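Local structure of carbonic anhydrase (Synechocystis sp., 5SWC) at residues P51-I56 and G74-I79; I85-G90 and Y140-H145; D195-G200 and R226-E231. The protein catalyses the zinc-dependent interconversion of bicarbonate and carbon dioxide, supplying carbon dioxide to RuBisCO inside the carboxysome. All coordinates share one frame; numbering follows the deposited sequence.

Contact 1 of 3, residues P51-I56 and G74-I79; sequences PRILFI and GDLFVI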
# COMPACT_ATOMS: atom_id res chain seq x y z
N PRO A 51 32.89 -4.52 2.69
CA PRO A 51 32.95 -3.06 2.70
C PRO A 51 32.75 -2.54 4.08
O PRO A 51 32.10 -3.18 4.90
CB PRO A 51 31.79 -2.66 1.82
CG PRO A 51 30.81 -3.82 1.94
CD PRO A 51 31.69 -5.02 1.99
N ARG A 52 33.25 -1.34 4.33
CA ARG A 52 33.03 -0.77 5.63
C ARG A 52 32.16 0.50 5.56
O ARG A 52 31.70 0.95 6.60
CB ARG A 52 34.34 -0.42 6.31
CG ARG A 52 35.43 -1.50 6.25
CD ARG A 52 35.09 -2.76 7.03
NE ARG A 52 34.04 -2.56 8.04
CZ ARG A 52 33.25 -3.53 8.50
NH1 ARG A 52 32.35 -3.25 9.43
NH2 ARG A 52 33.37 -4.78 8.03
N ILE A 53 31.85 0.96 4.35
CA ILE A 53 31.05 2.17 4.17
C ILE A 53 29.85 1.93 3.27
O ILE A 53 29.98 1.30 2.21
CB ILE A 53 31.90 3.32 3.60
CG1 ILE A 53 33.09 3.57 4.55
CG2 ILE A 53 31.04 4.58 3.35
CD1 ILE A 53 34.00 4.60 4.13
N LEU A 54 28.65 2.38 3.69
CA LEU A 54 27.46 2.44 2.88
C LEU A 54 27.34 3.86 2.33
O LEU A 54 27.29 4.83 3.10
CB LEU A 54 26.21 2.11 3.69
CG LEU A 54 24.87 2.43 3.03
CD1 LEU A 54 24.64 1.71 1.72
CD2 LEU A 54 23.68 2.14 4.01
N PHE A 55 27.45 3.98 1.02
CA PHE A 55 27.48 5.29 0.35
C PHE A 55 26.23 5.43 -0.47
O PHE A 55 25.99 4.67 -1.39
CB PHE A 55 28.76 5.39 -0.54
CG PHE A 55 29.19 6.77 -0.86
CD1 PHE A 55 28.63 7.46 -1.92
CD2 PHE A 55 30.19 7.36 -0.14
CE1 PHE A 55 29.05 8.76 -2.20
CE2 PHE A 55 30.61 8.67 -0.43
CZ PHE A 55 30.01 9.33 -1.47
N ILE A 56 25.40 6.41 -0.13
CA ILE A 56 24.12 6.66 -0.79
C ILE A 56 24.30 7.91 -1.61
O ILE A 56 24.66 8.97 -1.05
CB ILE A 56 23.00 6.86 0.26
CG1 ILE A 56 22.84 5.63 1.12
CG2 ILE A 56 21.71 7.30 -0.41
CD1 ILE A 56 22.23 5.87 2.49
N GLY A 74 35.68 -2.97 -3.54
CA GLY A 74 35.45 -3.65 -2.29
C GLY A 74 35.20 -2.71 -1.12
O GLY A 74 34.79 -3.14 -0.05
N ASP A 75 35.46 -1.43 -1.30
CA ASP A 75 35.36 -0.49 -0.19
C ASP A 75 33.96 0.05 0.06
O ASP A 75 33.60 0.26 1.23
CB ASP A 75 36.30 0.71 -0.43
CG ASP A 75 37.78 0.40 -0.27
OD1 ASP A 75 38.19 -0.70 0.13
OD2 ASP A 75 38.57 1.36 -0.54
N LEU A 76 33.22 0.38 -1.00
CA LEU A 76 31.95 1.12 -0.88
C LEU A 76 30.81 0.28 -1.37
O LEU A 76 30.78 -0.13 -2.55
CB LEU A 76 31.98 2.40 -1.73
CG LEU A 76 33.12 3.40 -1.45
CD1 LEU A 76 32.86 4.66 -2.28
CD2 LEU A 76 33.22 3.75 0.01
N PHE A 77 29.85 0.03 -0.49
CA PHE A 77 28.56 -0.59 -0.88
C PHE A 77 27.66 0.59 -1.22
O PHE A 77 27.51 1.49 -0.38
CB PHE A 77 28.03 -1.39 0.30
CG PHE A 77 26.77 -2.14 0.03
CD1 PHE A 77 26.79 -3.47 -0.36
CD2 PHE A 77 25.53 -1.54 0.23
CE1 PHE A 77 25.60 -4.16 -0.57
CE2 PHE A 77 24.32 -2.29 0.03
CZ PHE A 77 24.39 -3.55 -0.35
N VAL A 78 27.09 0.64 -2.41
CA VAL A 78 26.55 1.88 -2.95
C VAL A 78 25.06 1.74 -3.30
O VAL A 78 24.66 0.81 -4.01
CB VAL A 78 27.32 2.33 -4.19
CG1 VAL A 78 26.72 3.58 -4.75
CG2 VAL A 78 28.80 2.54 -3.85
N ILE A 79 24.25 2.68 -2.84
CA ILE A 79 22.87 2.86 -3.25
C ILE A 79 22.80 4.08 -4.12
O ILE A 79 23.30 5.13 -3.71
CB ILE A 79 21.96 3.05 -2.02
CG1 ILE A 79 21.91 1.76 -1.18
CG2 ILE A 79 20.59 3.55 -2.41
CD1 ILE A 79 21.21 1.91 0.16
O HOH W 1 35.26 0.13 3.23
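Ile53 O takes the N-H of Phe77 at 3.0 Å, and with that bond two neighbouring parallel strands, 53-58 and 76-81, begin to pair. Phe55 then uses both its polar backbone atoms: its N reaches Phe77 O at 2.9 Å in an almost straight bond (172° at the hydrogen), and its O accepts from Ile79 N. The strands are the two ends of a beta-alpha-beta crossover whose helix is 65-69. Leu54 shows how the sheet face toward helix 95-106 is filled. Its CB leaves the strand on the same face as Phe77 and Ile56, and CG lies opposite the backbone N (chi1 167°), which carries the CD1 branch across to the other strand. CD1 touches Phe77 CD2 at 3.7 Å, arriving at the ring edge and near the ring plane, and it also meets Ile79 CD1 at 3.8 Å. Branched Ile56 and Ile79 lie alongside one another farther on, a shape suited to extended strands. On the other face, Leu76 CD2 packs on Ile53 CB at 3.8 Å, while Phe55 and Leu76 also lean on Pro65 of the crossover helix. Just before the first bridge of the strands, a water links Arg52 N to Asp75 O. Val78 O is hydrogen-bonded to Ser59 OG of the second subunit. Backbone polarity is thus met by the strand partner, by strand 111-117 and by the second subunit, although Ile53 N is buried without a partner; the side chains of the paired strand residues are all apolar.

Contact 2 of 3, residues I85-G90 and Y140-H145; sequences IIPPYG and YDWLKH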
# COMPACT_ATOMS: atom_id res chain seq x y z
N ILE A 85 17.72 9.80 -2.10
CA ILE A 85 16.65 9.82 -1.12
C ILE A 85 16.49 8.44 -0.46
O ILE A 85 16.54 7.40 -1.13
CB ILE A 85 15.32 10.24 -1.82
CG1 ILE A 85 15.38 11.72 -2.12
CG2 ILE A 85 14.11 9.89 -0.96
CD1 ILE A 85 14.40 12.16 -3.15
N ILE A 86 16.31 8.45 0.85
CA ILE A 86 15.97 7.25 1.64
C ILE A 86 14.60 7.51 2.27
O ILE A 86 14.50 8.33 3.18
CB ILE A 86 17.00 6.97 2.72
CG1 ILE A 86 18.40 6.76 2.09
CG2 ILE A 86 16.56 5.72 3.53
CD1 ILE A 86 18.53 5.55 1.24
N PRO A 87 13.55 6.81 1.82
CA PRO A 87 12.26 7.05 2.44
C PRO A 87 12.28 6.71 3.94
O PRO A 87 13.05 5.85 4.37
CB PRO A 87 11.30 6.13 1.65
CG PRO A 87 11.99 5.95 0.30
CD PRO A 87 13.46 5.90 0.68
N PRO A 88 11.41 7.33 4.71
CA PRO A 88 11.24 6.87 6.11
C PRO A 88 10.89 5.39 6.16
O PRO A 88 10.31 4.82 5.22
CB PRO A 88 10.07 7.71 6.61
CG PRO A 88 10.08 8.94 5.71
CD PRO A 88 10.46 8.40 4.39
N TYR A 89 11.23 4.76 7.28
CA TYR A 89 10.97 3.36 7.49
C TYR A 89 9.50 3.03 7.34
O TYR A 89 8.65 3.62 8.01
CB TYR A 89 11.45 2.97 8.89
CG TYR A 89 11.10 1.58 9.32
CD1 TYR A 89 11.52 0.48 8.56
CD2 TYR A 89 10.37 1.37 10.46
CE1 TYR A 89 11.18 -0.81 8.98
CE2 TYR A 89 10.02 0.08 10.88
CZ TYR A 89 10.46 -0.99 10.11
OH TYR A 89 10.08 -2.26 10.57
N GLY A 90 9.19 2.07 6.48
CA GLY A 90 7.81 1.64 6.22
C GLY A 90 7.12 2.42 5.16
O GLY A 90 5.98 2.03 4.77
N TYR A 140 7.42 12.50 -9.71
CA TYR A 140 6.53 13.23 -8.83
C TYR A 140 6.22 12.41 -7.59
O TYR A 140 6.31 12.90 -6.46
CB TYR A 140 5.26 13.61 -9.59
CG TYR A 140 4.18 14.26 -8.77
CD1 TYR A 140 4.18 15.61 -8.51
CD2 TYR A 140 3.16 13.51 -8.27
CE1 TYR A 140 3.14 16.20 -7.78
CE2 TYR A 140 2.14 14.07 -7.55
CZ TYR A 140 2.15 15.41 -7.28
OH TYR A 140 1.13 16.00 -6.55
N ASP A 141 5.84 11.15 -7.77
CA ASP A 141 5.46 10.32 -6.62
C ASP A 141 6.68 10.08 -5.72
O ASP A 141 6.57 10.08 -4.48
CB ASP A 141 4.90 8.97 -7.08
CG ASP A 141 3.56 9.06 -7.78
OD1 ASP A 141 2.83 10.04 -7.52
OD2 ASP A 141 3.25 8.12 -8.59
N TRP A 142 7.83 9.83 -6.32
CA TRP A 142 9.05 9.52 -5.59
C TRP A 142 9.48 10.68 -4.70
O TRP A 142 9.88 10.49 -3.55
CB TRP A 142 10.13 9.15 -6.58
CG TRP A 142 11.52 9.13 -6.11
CD1 TRP A 142 12.56 9.89 -6.59
CD2 TRP A 142 12.09 8.27 -5.13
NE1 TRP A 142 13.71 9.56 -5.97
CE2 TRP A 142 13.47 8.57 -5.07
CE3 TRP A 142 11.59 7.26 -4.30
CZ2 TRP A 142 14.32 7.90 -4.21
CZ3 TRP A 142 12.45 6.61 -3.42
CH2 TRP A 142 13.81 6.94 -3.40
N LEU A 143 9.34 11.89 -5.22
CA LEU A 143 9.75 13.07 -4.46
C LEU A 143 8.88 13.32 -3.24
O LEU A 143 9.31 14.05 -2.35
CB LEU A 143 9.83 14.27 -5.38
CG LEU A 143 10.95 14.23 -6.41
CD1 LEU A 143 10.84 15.45 -7.36
CD2 LEU A 143 12.31 14.20 -5.78
N LYS A 144 7.73 12.67 -3.14
CA LYS A 144 6.93 12.70 -1.91
C LYS A 144 7.75 12.29 -0.71
O LYS A 144 7.50 12.78 0.40
CB LYS A 144 5.72 11.76 -2.03
CG LYS A 144 4.68 12.21 -3.07
CD LYS A 144 3.57 11.18 -3.21
CE LYS A 144 2.53 11.60 -4.26
NZ LYS A 144 1.62 10.45 -4.62
N HIS A 145 8.72 11.40 -0.90
CA HIS A 145 9.49 10.93 0.23
C HIS A 145 10.46 11.96 0.76
O HIS A 145 10.98 11.79 1.86
CB HIS A 145 10.22 9.64 -0.11
CG HIS A 145 9.32 8.52 -0.43
ND1 HIS A 145 8.38 8.03 0.45
CD2 HIS A 145 9.25 7.77 -1.54
CE1 HIS A 145 7.76 7.00 -0.11
NE2 HIS A 145 8.28 6.83 -1.32
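Apolar and CH-pi packing joins Ile85 and Pro87, in the loop between strand 76-81 and helix 95-106, to Trp142 and His145 near the C-terminal end of the helix that starts at 137. Ile85 does most of the work. It runs past the indole in the opposite direction, its CB 3.5 Å from Trp142 CZ2, and its CG2 methyl sits over one face of the six-membered ring, 4.2 Å from the centroid and displaced toward the rim. CG2 also meets His145 CB at 4.0 Å. The other branch ends at CD1, which meets Leu143 CD2 at 3.9 Å, so one beta-branched residue serves Trp142, Leu143 and His145. Trp142 comes within range because its CG stands opposite the backbone N (chi1 165°), sending the long ring off the helix toward the loop. Pro87, a compact ring of restricted shape, covers a face of the imidazole: its CB lies 3.8 Å from the His145 ring centroid, only 18° off the normal, and its CG reaches Trp142 CZ3 at 3.8 Å. Polar partners lie elsewhere: Trp142 NE1 bonds to Ala82 O and His145 NE2 to Asn93 O of the second subunit, which restrains how each ring can turn. A leucine in place of Trp142 would probably open a gap beside Ile85 and Pro87 and leave Ala82 O without its indole donor. The chemistry is therefore divided: ring faces receive aliphatic carbon, whereas NE1 and NE2 carry directional bonds, the latter tying this packing to the second subunit.

Contact 3 of 3, residues D195-G200 and R226-E231; sequences DLSLHG and RINALE. With FMT (formic acid), chain L.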
# COMPACT_ATOMS: atom_id res chain seq x y z
N ASP A 195 27.90 2.06 17.68
CA ASP A 195 28.90 1.46 16.79
C ASP A 195 28.52 1.76 15.34
O ASP A 195 28.88 1.01 14.42
CB ASP A 195 28.97 -0.05 17.01
CG ASP A 195 27.64 -0.71 16.75
OD1 ASP A 195 27.62 -1.94 16.46
OD2 ASP A 195 26.62 -0.00 16.84
N LEU A 196 27.77 2.84 15.14
CA LEU A 196 27.41 3.30 13.80
C LEU A 196 27.50 4.81 13.73
O LEU A 196 27.08 5.48 14.68
CB LEU A 196 25.99 2.87 13.47
CG LEU A 196 25.37 3.34 12.17
CD1 LEU A 196 26.08 2.69 11.03
CD2 LEU A 196 23.88 2.97 12.13
N SER A 197 27.94 5.37 12.60
CA SER A 197 28.00 6.80 12.42
C SER A 197 27.35 7.18 11.12
O SER A 197 27.40 6.42 10.14
CB SER A 197 29.46 7.21 12.43
OG SER A 197 29.61 8.60 12.30
N LEU A 198 26.67 8.34 11.10
CA LEU A 198 25.95 8.85 9.91
C LEU A 198 26.59 10.13 9.49
O LEU A 198 26.94 10.96 10.34
CB LEU A 198 24.48 9.14 10.19
CG LEU A 198 23.60 8.00 10.72
CD1 LEU A 198 22.12 8.43 10.68
CD2 LEU A 198 23.76 6.75 10.01
N HIS A 199 26.74 10.32 8.18
CA HIS A 199 27.38 11.50 7.58
C HIS A 199 26.53 12.04 6.45
O HIS A 199 25.81 11.31 5.80
CB HIS A 199 28.74 11.13 7.03
CG HIS A 199 29.61 10.50 8.04
ND1 HIS A 199 30.51 11.24 8.78
CD2 HIS A 199 29.69 9.23 8.50
CE1 HIS A 199 31.13 10.43 9.63
NE2 HIS A 199 30.65 9.21 9.48
N GLY A 200 26.61 13.37 6.24
CA GLY A 200 25.91 14.03 5.16
C GLY A 200 26.90 14.87 4.38
O GLY A 200 27.55 15.74 4.96
N ARG A 226 36.42 13.48 12.74
CA ARG A 226 35.84 13.58 14.08
C ARG A 226 34.54 14.39 14.10
O ARG A 226 34.15 14.85 15.19
CB ARG A 226 36.79 14.17 15.08
CG ARG A 226 38.02 13.33 15.32
CD ARG A 226 37.70 12.22 16.33
NE ARG A 226 37.08 12.77 17.56
CZ ARG A 226 37.76 13.26 18.60
NH1 ARG A 226 37.09 13.76 19.64
NH2 ARG A 226 39.10 13.27 18.61
N ILE A 227 33.90 14.56 12.95
CA ILE A 227 32.54 15.06 12.92
C ILE A 227 31.65 14.03 12.28
O ILE A 227 32.09 13.13 11.57
CB ILE A 227 32.39 16.39 12.14
CG1 ILE A 227 32.68 16.18 10.65
CG2 ILE A 227 33.23 17.47 12.79
CD1 ILE A 227 32.50 17.44 9.80
N ASN A 228 30.37 14.17 12.55
CA ASN A 228 29.33 13.39 11.88
C ASN A 228 28.07 14.21 11.91
O ASN A 228 28.05 15.32 12.47
CB ASN A 228 29.15 12.02 12.50
CG ASN A 228 28.67 12.13 13.92
OD1 ASN A 228 27.58 12.59 14.20
ND2 ASN A 228 29.56 11.79 14.86
N ALA A 229 27.02 13.71 11.27
CA ALA A 229 25.86 14.53 11.02
C ALA A 229 24.82 14.50 12.11
O ALA A 229 23.78 15.17 11.97
CB ALA A 229 25.22 14.07 9.72
N LEU A 230 25.05 13.71 13.14
CA LEU A 230 24.07 13.56 14.21
C LEU A 230 23.97 14.84 15.03
O LEU A 230 24.97 15.40 15.44
CB LEU A 230 24.45 12.38 15.10
CG LEU A 230 24.50 11.01 14.41
CD1 LEU A 230 25.00 9.96 15.39
CD2 LEU A 230 23.13 10.64 13.87
N GLU A 231 22.75 15.29 15.27
CA GLU A 231 22.47 16.46 16.09
C GLU A 231 22.25 16.03 17.54
O GLU A 231 21.30 15.30 17.84
CB GLU A 231 21.25 17.19 15.53
CG GLU A 231 21.49 17.66 14.09
CD GLU A 231 20.29 18.32 13.43
OE1 GLU A 231 19.13 18.11 13.85
OE2 GLU A 231 20.50 19.09 12.46
C FMT L . 32.60 13.86 8.04
O1 FMT L . 33.31 14.63 7.36
O2 FMT L . 31.43 13.59 7.66
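Ile227 O lies at the edge of the His199 ring, 3.5 Å from CE1, where the segment after strand 219-221 comes back across strand 197-204 of the central sheet, their directions about 92° apart, and makes an Asx turn at Asn228. The Ile227 side chain meets a bound formic acid, CG1 to its carbon at 3.5 Å; His199 ND1 donates to O2 of the same formic acid molecule, probably a guest from the crystallisation liquor. His199 suits this junction because its other nitrogen, NE2, can pair with Gln111 OE1 on the adjacent strand. Next comes Asn228, the head of the turn. Its CB rests against Leu198 O at 3.3 Å and Ser197 OG at 3.5 Å, and chi1 of 63° places CG between the backbone N and the carbonyl carbon, from where OD1 curls forward to accept from Leu230 N, in the plane of the amide carbonyl. Ala229 follows with the one backbone bond between the segments, a nearly straight N-H to Leu198 O. Its small methyl lies 3.6 Å from Leu198 O and near the N of Gly200. Leu230 then crosses the Leu198 side chain at an angle, and both lean on Gln182, with Leu230 also touching Leu191 of helix 185-193. The apolar part of the contact ends in a methyl pair, Leu198 CD1 and Leu230 CD2, 4.0 Å apart.

Contacts 1 and 3 both draw on the central sheet, their centres about 15 Å apart: contact 1 pairs two neighbouring strands within it, whereas contact 3 packs an irregular segment against strand 197-204 farther across the sheet. Contact 2 joins a loop to a helix end without backbone pairing. Contacts 1 and 2 meet directly, Ile56 CD1 lying 3.9 Å from Ile86 CD1, and both reach the second subunit, which contact 3 also touches through His199. All three are mainly buried, but contact 3 has more partly exposed residues among those that touch. The chemistry follows: regular backbone bonds in contact 1, ring faces in contact 2, and one backbone bond between the segments plus an Asx turn in contact 3.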